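Tail fiber protein (Pseudomonas aeruginosa, PDB 6CL6) forms the trimeric, receptor-binding tail fibre of an R-type pyocin, a contractile injection system, and probably recognises the surface of target bacteria. Local coordinates at residues S146-Q151 with A168-V173; A161-V166 with Q183-Y188. One frame throughout, in Å; residues are numbered along the deposited sequence.

Interaction 1: residues S146-Q151 with A168-V173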
loop_
_atom_site.group_PDB
_atom_site.type_symbol
_atom_site.label_atom_id
_atom_site.label_comp_id
_atom_site.label_asym_id
_atom_site.label_seq_id
_atom_site.Cartn_x
_atom_site.Cartn_y
_atom_site.Cartn_z
ATOM N N SER A 146 23.352 -33.402 -16.567
ATOM C CA SER A 146 22.295 -33.603 -15.575
ATOM C C SER A 146 22.858 -34.065 -14.248
ATOM O O SER A 146 23.789 -34.862 -14.202
ATOM C CB SER A 146 21.294 -34.631 -16.097
ATOM O OG SER A 146 20.560 -34.153 -17.161
ATOM N N GLY A 147 22.269 -33.581 -13.166
ATOM C CA GLY A 147 22.716 -33.939 -11.824
ATOM C C GLY A 147 22.393 -32.856 -10.813
ATOM O O GLY A 147 21.631 -31.924 -11.086
ATOM N N TRP A 148 22.943 -33.010 -9.625
ATOM C CA TRP A 148 22.804 -31.959 -8.643
ATOM C C TRP A 148 24.118 -31.809 -7.881
ATOM O O TRP A 148 24.811 -32.785 -7.613
ATOM C CB TRP A 148 21.640 -32.181 -7.669
ATOM C CG TRP A 148 21.631 -33.446 -6.891
ATOM C CD1 TRP A 148 21.505 -34.701 -7.385
ATOM C CD2 TRP A 148 21.695 -33.581 -5.474
ATOM N NE1 TRP A 148 21.496 -35.614 -6.362
ATOM C CE2 TRP A 148 21.609 -34.953 -5.177
ATOM C CE3 TRP A 148 21.812 -32.671 -4.418
ATOM C CZ2 TRP A 148 21.638 -35.433 -3.888
ATOM C CZ3 TRP A 148 21.842 -33.142 -3.138
ATOM C CH2 TRP A 148 21.775 -34.520 -2.886
ATOM N N TRP A 149 24.409 -30.571 -7.504
ATOM C CA TRP A 149 25.669 -30.184 -6.904
ATOM C C TRP A 149 25.417 -29.210 -5.758
ATOM O O TRP A 149 24.461 -28.426 -5.783
ATOM C CB TRP A 149 26.610 -29.539 -7.934
ATOM C CG TRP A 149 27.204 -30.458 -8.898
ATOM C CD1 TRP A 149 28.441 -31.014 -8.841
ATOM C CD2 TRP A 149 26.606 -30.936 -10.110
ATOM N NE1 TRP A 149 28.639 -31.812 -9.935
ATOM C CE2 TRP A 149 27.519 -31.795 -10.716
ATOM C CE3 TRP A 149 25.390 -30.716 -10.738
ATOM C CZ2 TRP A 149 27.245 -32.447 -11.934
ATOM C CZ3 TRP A 149 25.108 -31.363 -11.923
ATOM C CH2 TRP A 149 26.031 -32.232 -12.504
ATOM N N SER A 150 26.315 -29.238 -4.783
ATOM C CA SER A 150 26.200 -28.427 -3.591
ATOM C C SER A 150 27.320 -27.411 -3.517
ATOM O O SER A 150 28.493 -27.767 -3.622
ATOM C CB SER A 150 26.249 -29.298 -2.322
ATOM O OG SER A 150 26.054 -28.537 -1.167
ATOM N N GLN A 151 26.958 -26.153 -3.303
ATOM C CA GLN A 151 27.921 -25.110 -2.983
ATOM C C GLN A 151 27.778 -24.842 -1.494
ATOM O O GLN A 151 26.773 -24.264 -1.045
ATOM C CB GLN A 151 27.694 -23.837 -3.801
ATOM C CG GLN A 151 28.607 -22.674 -3.411
ATOM C CD GLN A 151 30.094 -23.045 -3.485
ATOM O OE1 GLN A 151 30.723 -23.370 -2.481
ATOM N NE2 GLN A 151 30.647 -23.017 -4.695
ATOM N N ALA A 168 25.706 -19.809 -0.582
ATOM C CA ALA A 168 25.706 -21.267 -0.636
ATOM C C ALA A 168 24.316 -21.752 -1.049
ATOM O O ALA A 168 23.307 -21.086 -0.811
ATOM C CB ALA A 168 26.096 -21.823 0.729
ATOM N N GLY A 169 24.259 -22.910 -1.682
ATOM C CA GLY A 169 22.981 -23.391 -2.185
ATOM C C GLY A 169 23.102 -24.673 -2.960
ATOM O O GLY A 169 24.184 -25.218 -3.151
ATOM N N LEU A 170 21.953 -25.126 -3.433
ATOM C CA LEU A 170 21.814 -26.362 -4.187
ATOM C C LEU A 170 21.511 -26.105 -5.649
ATOM O O LEU A 170 20.453 -25.558 -5.992
ATOM C CB LEU A 170 20.701 -27.228 -3.573
ATOM C CG LEU A 170 20.701 -28.680 -3.991
ATOM C CD1 LEU A 170 21.964 -29.384 -3.577
ATOM C CD2 LEU A 170 19.501 -29.366 -3.397
ATOM N N LEU A 171 22.404 -26.580 -6.516
ATOM C CA LEU A 171 22.211 -26.518 -7.956
ATOM C C LEU A 171 21.678 -27.819 -8.512
ATOM O O LEU A 171 22.279 -28.881 -8.287
ATOM C CB LEU A 171 23.518 -26.196 -8.677
ATOM C CG LEU A 171 23.528 -26.214 -10.198
ATOM C CD1 LEU A 171 22.759 -24.996 -10.722
ATOM C CD2 LEU A 171 24.931 -26.189 -10.743
ATOM N N HIS A 172 20.587 -27.723 -9.289
ATOM C CA HIS A 172 20.109 -28.831 -10.105
ATOM C C HIS A 172 20.321 -28.524 -11.580
ATOM O O HIS A 172 20.087 -27.395 -12.029
ATOM C CB HIS A 172 18.622 -29.120 -9.897
ATOM C CG HIS A 172 18.325 -30.037 -8.766
ATOM N ND1 HIS A 172 18.150 -29.592 -7.478
ATOM C CD2 HIS A 172 18.149 -31.383 -8.726
ATOM C CE1 HIS A 172 17.876 -30.619 -6.689
ATOM N NE2 HIS A 172 17.890 -31.717 -7.419
ATOM N N VAL A 173 20.760 -29.521 -12.335
ATOM C CA VAL A 173 20.871 -29.407 -13.775
ATOM C C VAL A 173 20.026 -30.500 -14.408
ATOM O O VAL A 173 20.248 -31.691 -14.146
ATOM C CB VAL A 173 22.326 -29.507 -14.242
ATOM C CG1 VAL A 173 22.398 -29.320 -15.764
ATOM C CG2 VAL A 173 23.212 -28.534 -13.531
#
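Trp-148 and His-172 form a non-hydrogen-bonded pair of two antiparallel strands, their CA atoms 4.4 Å apart and their side chains side by side on one face of the sheet. This direct pairing, with CG of His-172 anti to its carbonyl carbon, brings the imidazole face against CB of Trp-148, 3.9 Å from the ring centroid, a CH-pi contact. CG of Trp-148 takes the crowded position between backbone N and carbonyl carbon (chi1 57°), which sets where the indole goes. The two ring planes are nearly parallel, at 13°, but slid apart so that they barely overlap. At the edge of the benzo ring, CD1 of Leu-170 meets CE3 of Trp-148 at 3.4 Å, in the ring plane. With CG anti to the backbone N, Leu-170 offers an aliphatic branch to the C-H edge of the ring.

These residues belong to a mixed beta-sheet in which strand 147-151 lies next to strand 169-177, and this face turns toward the trimer interface, where Tyr-174 of the second subunit meets the His-172 ring edge-to-face. The indole NE1 of Trp-148 is satisfied by Thr-127 O.

On the other face, Trp-149 crosses Val-173 obliquely, its CZ3 3.8 Å from Val-173 CG2. The benzo end also lies over Gly-147, and glycine suits the place twice over: a CB would clash with Trp-149 CH2, and the backbone angles alone would jam it against the preceding carbonyl O. Six backbone hydrogen bonds, in three reciprocal pairs, join the strands. Val-173 N to Gly-147 O is the straightest, 2.8 Å long with 176° at the hydrogen. In the last pair, with Gly-169, Gln-151 bends at chi2 so that its amide leaves the strands, NE2 bonding to Tyr-163 OH and OE1 to Phe-153 N.

Interaction 2: residues A161-V166 with Q183-Y188. With EDO (1,2-ethanediol), chain K.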
loop_
_atom_site.group_PDB
_atom_site.type_symbol
_atom_site.label_atom_id
_atom_site.label_comp_id
_atom_site.label_asym_id
_atom_site.label_seq_id
_atom_site.Cartn_x
_atom_site.Cartn_y
_atom_site.Cartn_z
ATOM N N ALA A 161 30.978 -17.630 -11.111
ATOM C CA ALA A 161 30.306 -16.827 -12.103
ATOM C C ALA A 161 28.948 -17.428 -12.393
ATOM O O ALA A 161 28.761 -18.649 -12.316
ATOM C CB ALA A 161 31.101 -16.711 -13.393
ATOM N N ASN A 162 27.987 -16.540 -12.686
ATOM C CA ASN A 162 26.619 -16.911 -13.082
ATOM C C ASN A 162 25.847 -17.643 -11.997
ATOM O O ASN A 162 24.850 -18.311 -12.281
ATOM C CB ASN A 162 26.659 -17.717 -14.386
ATOM C CG ASN A 162 26.910 -16.831 -15.596
ATOM O OD1 ASN A 162 26.070 -16.006 -15.944
ATOM N ND2 ASN A 162 28.074 -16.971 -16.210
ATOM N N TYR A 163 26.260 -17.507 -10.758
ATOM C CA TYR A 163 25.388 -17.824 -9.635
ATOM C C TYR A 163 24.278 -16.772 -9.601
ATOM O O TYR A 163 24.528 -15.598 -9.908
ATOM C CB TYR A 163 26.148 -17.812 -8.317
ATOM C CG TYR A 163 27.051 -19.004 -8.057
ATOM C CD1 TYR A 163 28.270 -19.122 -8.707
ATOM C CD2 TYR A 163 26.680 -19.992 -7.155
ATOM C CE1 TYR A 163 29.105 -20.194 -8.452
ATOM C CE2 TYR A 163 27.510 -21.077 -6.893
ATOM C CZ TYR A 163 28.725 -21.162 -7.551
ATOM O OH TYR A 163 29.571 -22.234 -7.291
ATOM N N PRO A 164 23.045 -17.157 -9.268
ATOM C CA PRO A 164 21.962 -16.163 -9.247
ATOM C C PRO A 164 21.998 -15.248 -8.052
ATOM O O PRO A 164 21.375 -14.179 -8.080
ATOM C CB PRO A 164 20.686 -17.021 -9.237
ATOM C CG PRO A 164 21.096 -18.301 -8.579
ATOM C CD PRO A 164 22.567 -18.513 -8.979
ATOM N N ILE A 165 22.698 -15.647 -7.000
ATOM C CA ILE A 165 22.788 -14.905 -5.744
ATOM C C ILE A 165 24.096 -15.353 -5.113
ATOM O O ILE A 165 24.551 -16.489 -5.321
ATOM C CB ILE A 165 21.565 -15.196 -4.841
ATOM C CG1 ILE A 165 21.560 -14.322 -3.597
ATOM C CG2 ILE A 165 21.551 -16.702 -4.445
ATOM C CD1 ILE A 165 21.154 -12.874 -3.906
ATOM N N VAL A 166 24.727 -14.461 -4.379
ATOM C CA VAL A 166 25.962 -14.825 -3.676
ATOM C C VAL A 166 25.582 -15.520 -2.383
ATOM O O VAL A 166 25.467 -14.877 -1.328
ATOM C CB VAL A 166 26.868 -13.612 -3.448
ATOM C CG1 VAL A 166 28.144 -14.017 -2.699
ATOM C CG2 VAL A 166 27.223 -12.996 -4.787
ATOM N N GLN A 183 18.418 -25.281 -15.350
ATOM C CA GLN A 183 19.017 -25.242 -14.025
ATOM C C GLN A 183 18.036 -24.633 -13.021
ATOM O O GLN A 183 17.259 -23.739 -13.350
ATOM C CB GLN A 183 20.328 -24.420 -14.006
ATOM C CG GLN A 183 21.395 -24.914 -14.966
ATOM C CD GLN A 183 22.659 -24.113 -14.894
ATOM O OE1 GLN A 183 22.615 -22.891 -14.666
ATOM N NE2 GLN A 183 23.813 -24.784 -15.073
ATOM N N THR A 184 18.133 -25.091 -11.784
ATOM C CA THR A 184 17.524 -24.446 -10.631
ATOM C C THR A 184 18.568 -24.303 -9.530
ATOM O O THR A 184 19.547 -25.051 -9.484
ATOM C CB THR A 184 16.334 -25.220 -10.051
ATOM O OG1 THR A 184 16.802 -26.437 -9.437
ATOM C CG2 THR A 184 15.355 -25.511 -11.122
ATOM N N TYR A 185 18.357 -23.307 -8.659
ATOM C CA TYR A 185 19.276 -22.998 -7.557
ATOM C C TYR A 185 18.445 -22.626 -6.352
ATOM O O TYR A 185 17.622 -21.698 -6.420
ATOM C CB TYR A 185 20.205 -21.851 -7.902
ATOM C CG TYR A 185 21.442 -21.741 -7.010
ATOM C CD1 TYR A 185 22.528 -22.609 -7.203
ATOM C CD2 TYR A 185 21.517 -20.826 -5.980
ATOM C CE1 TYR A 185 23.661 -22.539 -6.409
ATOM C CE2 TYR A 185 22.680 -20.736 -5.166
ATOM C CZ TYR A 185 23.748 -21.620 -5.412
ATOM O OH TYR A 185 24.886 -21.607 -4.655
ATOM N N GLN A 186 18.650 -23.348 -5.273
ATOM C CA GLN A 186 17.962 -23.118 -4.002
ATOM C C GLN A 186 18.995 -22.615 -2.996
ATOM O O GLN A 186 19.909 -23.350 -2.602
ATOM C CB GLN A 186 17.280 -24.404 -3.543
ATOM C CG GLN A 186 16.591 -24.293 -2.183
ATOM C CD GLN A 186 15.956 -25.599 -1.731
ATOM O OE1 GLN A 186 15.840 -26.571 -2.492
ATOM N NE2 GLN A 186 15.547 -25.628 -0.479
ATOM N N ALA A 187 18.839 -21.372 -2.576
ATOM C CA ALA A 187 19.772 -20.770 -1.626
ATOM C C ALA A 187 19.646 -21.432 -0.259
ATOM O O ALA A 187 18.546 -21.732 0.203
ATOM C CB ALA A 187 19.510 -19.279 -1.516
ATOM N N TYR A 188 20.786 -21.651 0.398
ATOM C CA TYR A 188 20.776 -22.379 1.666
ATOM C C TYR A 188 19.984 -21.640 2.735
ATOM O O TYR A 188 19.321 -22.270 3.568
ATOM C CB TYR A 188 22.216 -22.645 2.139
ATOM C CG TYR A 188 22.837 -21.538 2.919
ATOM C CD1 TYR A 188 23.283 -20.377 2.297
ATOM C CD2 TYR A 188 22.975 -21.637 4.305
ATOM C CE1 TYR A 188 23.868 -19.355 3.033
ATOM C CE2 TYR A 188 23.524 -20.613 5.041
ATOM C CZ TYR A 188 23.974 -19.486 4.407
ATOM O OH TYR A 188 24.540 -18.492 5.155
HETATM C C1 EDO K . 27.690 -20.896 3.853
HETATM O O1 EDO K . 28.752 -20.012 3.447
HETATM C C2 EDO K . 27.693 -20.985 5.367
HETATM O O2 EDO K . 27.385 -19.677 5.894
#
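The loop between helix 154-159 and strand 169-177 folds back over one face of the beta-sheet, and its residues 163-165 rest on strand 180-187. Tyr-185 is the centre of the contact. Its CG is anti to the backbone N (chi1 -163°), which raises the ring from the strand toward the loop, where three consecutive residues meet it.

Pro-164 lies against one face of the phenol ring: its CD sits 4.2 Å from the Tyr-185 centroid in a CH-pi contact, displaced toward the rim, while its CG approaches CD2 of Tyr-185 at 3.6 Å. A proline suits this place, since its compact pyrrolidine offers C-H groups to an aromatic face and stiffens the loop there. Tyr-163 comes to the far end of the same ring. The two rings are almost perpendicular, at 87°; the hydroxyl of Tyr-185 lies near the plane of the Tyr-163 ring, at its edge, with OH 3.5 Å from Tyr-163 CD2. That hydroxyl is engaged by Arg-167 O, just past the loop segment, so a polar bond supplements the apolar packing.

Ile-165 adds a looser aliphatic contact, its CG2 4.3 Å from Tyr-185 CE2 and 4.4 Å from Ala-187 CB, the small alanine allowing the branched side chain in beside the strand. At the strand end, Tyr-188 OH accepts a hydrogen bond of 3.2 Å from O2 of a 1,2-ethanediol, probably from the crystallisation liquor.

With alternate side chains, Tyr-185 and Ala-187, turned to the loop, this is a connecting loop packed through aromatic and proline side chains onto a beta-sheet face.

How the interactions relate
Interactions 1 and 2 have centres about 9 Å apart and share one sheet through neighbouring strands 169-177 and 180-187. Strand 169-177 pairs with 147-151 on one edge and with 180-187 on the other, the second edge joined by probable hydrogen bonds from Leu-170 N to Gln-186 O (2.8 Å) and from Tyr-188 N to Ala-168 O (2.9 Å). Packing continues the link: Leu-171 CD1 lies against the backbone Thr-184 O (3.4 Å), and Gly-169 N packs 3.3 Å from Tyr-185 OH. Along the chain the four segments alternate. Both contacts touch the third subunit, and neither includes residues of the iron or calcium sites.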